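Local coordinates for protein putative kinase (Chloroflexus aurantiacus, PDB 2RHM) that is a putative kinase of unknown function with the P-loop nucleoside triphosphate hydrolase fold, and probably binds a nucleotide, at residues I107-V112 and Q180-H185. Sequence-based numbering, arbitrary orientation.
Sequences IQIRCV and QWVRQH
His185 N donates to Trp181 O at 3.2 Å, the helical turn that sets His185 beside Trp181, and both side chains face the strand. No hydrogen bond links strand and helix, so the contact rests on apolar packing. Ile107 carries most of the strand's side of it. Its CG2, anti to the backbone N, meets Trp181 CZ3 at 3.6 Å, the two side chains lying alongside and pointing opposite ways. The other branch has CG1 anti to the carbonyl carbon (chi1 -61°), and an extended chi2 (171°) carries CD1 to 4.0 Å from His185 CB. The imidazole comes back over the indole, with His185 CD2 3.5 Å above the Trp181 ring plane, over its centre. Gln108 O lies 3.9 Å from Trp181 CH2, an oblique approach. Ile109 CD1 touches Val182 CG2 at 3.6 Å, the two side chains set roughly perpendicular; Leu25 of helix 18-29 touches both residues. An alanine at Ile107 would probably open a gap beside Trp181 CZ3 and His185 CB, giving the indole more freedom to shift. Segment 180-185 runs nearly antiparallel (162°) to 107-112. They lie on helix 175-187 and strand 105-112, the helix packing against the parallel sheet in the layered alpha/beta arrangement of P-loop NTPases.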
loop_
_atom_site.group_PDB
_atom_site.type_symbol
_atom_site.label_atom_id
_atom_site.label_comp_id
_atom_site.label_asym_id
_atom_site.label_seq_id
_atom_site.Cartn_x
_atom_site.Cartn_y
_atom_site.Cartn_z
ATOM N N ILE B 107 0.687 -17.241 8.501
ATOM C CA ILE B 107 -0.041 -18.365 7.931
ATOM C C ILE B 107 0.395 -18.360 6.470
ATOM O O ILE B 107 0.338 -17.323 5.830
ATOM C CB ILE B 107 -1.552 -18.181 8.014
ATOM C CG1 ILE B 107 -1.999 -18.073 9.485
ATOM C CG2 ILE B 107 -2.257 -19.372 7.318
ATOM C CD1 ILE B 107 -3.458 -17.680 9.645
ATOM N N GLN B 108 0.842 -19.492 5.942
ATOM C CA GLN B 108 1.420 -19.514 4.607
ATOM C C GLN B 108 0.753 -20.525 3.688
ATOM O O GLN B 108 0.463 -21.660 4.097
ATOM C CB GLN B 108 2.937 -19.776 4.670
ATOM C CG GLN B 108 3.653 -19.589 3.331
ATOM C CD GLN B 108 5.192 -19.647 3.425
ATOM O OE1 GLN B 108 5.876 -19.428 2.425
ATOM N NE2 GLN B 108 5.729 -19.928 4.617
ATOM N N ILE B 109 0.421 -20.058 2.493
ATOM C CA ILE B 109 -0.123 -20.907 1.423
ATOM C C ILE B 109 0.821 -20.848 0.228
ATOM O O ILE B 109 1.157 -19.759 -0.280
ATOM C CB ILE B 109 -1.532 -20.487 0.991
ATOM C CG1 ILE B 109 -2.467 -20.467 2.190
ATOM C CG2 ILE B 109 -2.067 -21.450 -0.069
ATOM C CD1 ILE B 109 -3.820 -20.033 1.877
ATOM N N ARG B 110 1.289 -22.021 -0.182
ATOM C CA ARG B 110 2.189 -22.142 -1.304
ATOM C C ARG B 110 1.446 -22.799 -2.457
ATOM O O ARG B 110 0.867 -23.866 -2.304
ATOM C CB ARG B 110 3.429 -22.962 -0.966
ATOM C CG ARG B 110 4.246 -23.231 -2.213
ATOM C CD ARG B 110 5.435 -24.082 -1.971
ATOM N NE ARG B 110 5.096 -25.410 -1.468
ATOM C CZ ARG B 110 5.955 -26.417 -1.429
ATOM N NH1 ARG B 110 7.185 -26.254 -1.881
ATOM N NH2 ARG B 110 5.585 -27.601 -0.956
ATOM N N CYS B 111 1.440 -22.133 -3.606
ATOM C CA CYS B 111 0.812 -22.687 -4.787
ATOM C C CYS B 111 1.854 -23.343 -5.655
ATOM O O CYS B 111 2.955 -22.837 -5.765
ATOM C CB CYS B 111 0.124 -21.587 -5.582
ATOM S SG CYS B 111 -1.153 -20.765 -4.648
ATOM N N VAL B 112 1.492 -24.466 -6.270
ATOM C CA VAL B 112 2.391 -25.204 -7.137
ATOM C C VAL B 112 1.575 -25.737 -8.326
ATOM O O VAL B 112 0.355 -25.794 -8.268
ATOM C CB VAL B 112 3.075 -26.384 -6.379
ATOM C CG1 VAL B 112 3.917 -25.879 -5.188
ATOM C CG2 VAL B 112 2.048 -27.409 -5.914
ATOM N N GLN B 180 -11.532 -21.876 4.403
ATOM C CA GLN B 180 -11.821 -22.443 5.739
ATOM C C GLN B 180 -10.567 -22.891 6.493
ATOM O O GLN B 180 -10.491 -22.732 7.718
ATOM C CB GLN B 180 -12.819 -23.606 5.666
ATOM C CG GLN B 180 -14.210 -23.181 5.248
ATOM C CD GLN B 180 -14.672 -21.955 5.992
ATOM O OE1 GLN B 180 -14.613 -21.903 7.222
ATOM N NE2 GLN B 180 -15.114 -20.942 5.247
ATOM N N TRP B 181 -9.619 -23.480 5.772
ATOM C CA TRP B 181 -8.324 -23.839 6.348
ATOM C C TRP B 181 -7.661 -22.627 7.006
ATOM O O TRP B 181 -7.236 -22.698 8.164
ATOM C CB TRP B 181 -7.423 -24.456 5.285
ATOM C CG TRP B 181 -6.099 -24.951 5.840
ATOM C CD1 TRP B 181 -5.825 -26.181 6.352
ATOM C CD2 TRP B 181 -4.887 -24.200 5.931
ATOM N NE1 TRP B 181 -4.514 -26.242 6.744
ATOM C CE2 TRP B 181 -3.914 -25.039 6.506
ATOM C CE3 TRP B 181 -4.527 -22.896 5.579
ATOM C CZ2 TRP B 181 -2.599 -24.610 6.739
ATOM C CZ3 TRP B 181 -3.232 -22.479 5.805
ATOM C CH2 TRP B 181 -2.285 -23.333 6.378
ATOM N N VAL B 182 -7.605 -21.513 6.278
ATOM C CA VAL B 182 -7.084 -20.259 6.833
ATOM C C VAL B 182 -7.935 -19.774 8.021
ATOM O O VAL B 182 -7.393 -19.402 9.054
ATOM C CB VAL B 182 -6.987 -19.123 5.759
ATOM C CG1 VAL B 182 -6.484 -17.837 6.389
ATOM C CG2 VAL B 182 -6.071 -19.519 4.635
ATOM N N ARG B 183 -9.264 -19.792 7.890
ATOM C CA ARG B 183 -10.128 -19.349 8.995
ATOM C C ARG B 183 -9.854 -20.121 10.270
ATOM O O ARG B 183 -9.739 -19.524 11.338
ATOM C CB ARG B 183 -11.620 -19.456 8.639
ATOM C CG ARG B 183 -12.055 -18.466 7.608
ATOM C CD ARG B 183 -13.562 -18.469 7.395
ATOM N NE ARG B 183 -14.276 -17.790 8.476
ATOM C CZ ARG B 183 -14.968 -18.385 9.449
ATOM N NH1 ARG B 183 -15.067 -19.710 9.526
ATOM N NH2 ARG B 183 -15.584 -17.637 10.365
ATOM N N GLN B 184 -9.742 -21.445 10.162
ATOM C CA GLN B 184 -9.480 -22.272 11.335
ATOM C C GLN B 184 -8.205 -21.788 12.004
ATOM O O GLN B 184 -8.174 -21.556 13.216
ATOM C CB GLN B 184 -9.359 -23.747 10.966
ATOM N N HIS B 185 -7.164 -21.588 11.199
ATOM C CA HIS B 185 -5.894 -21.106 11.733
ATOM C C HIS B 185 -5.931 -19.663 12.272
ATOM O O HIS B 185 -5.228 -19.348 13.234
ATOM C CB HIS B 185 -4.779 -21.342 10.709
ATOM C CG HIS B 185 -4.413 -22.784 10.574
ATOM N ND1 HIS B 185 -3.684 -23.446 11.534
ATOM C CD2 HIS B 185 -4.718 -23.707 9.633
ATOM C CE1 HIS B 185 -3.534 -24.711 11.179
ATOM N NE2 HIS B 185 -4.155 -24.894 10.029
#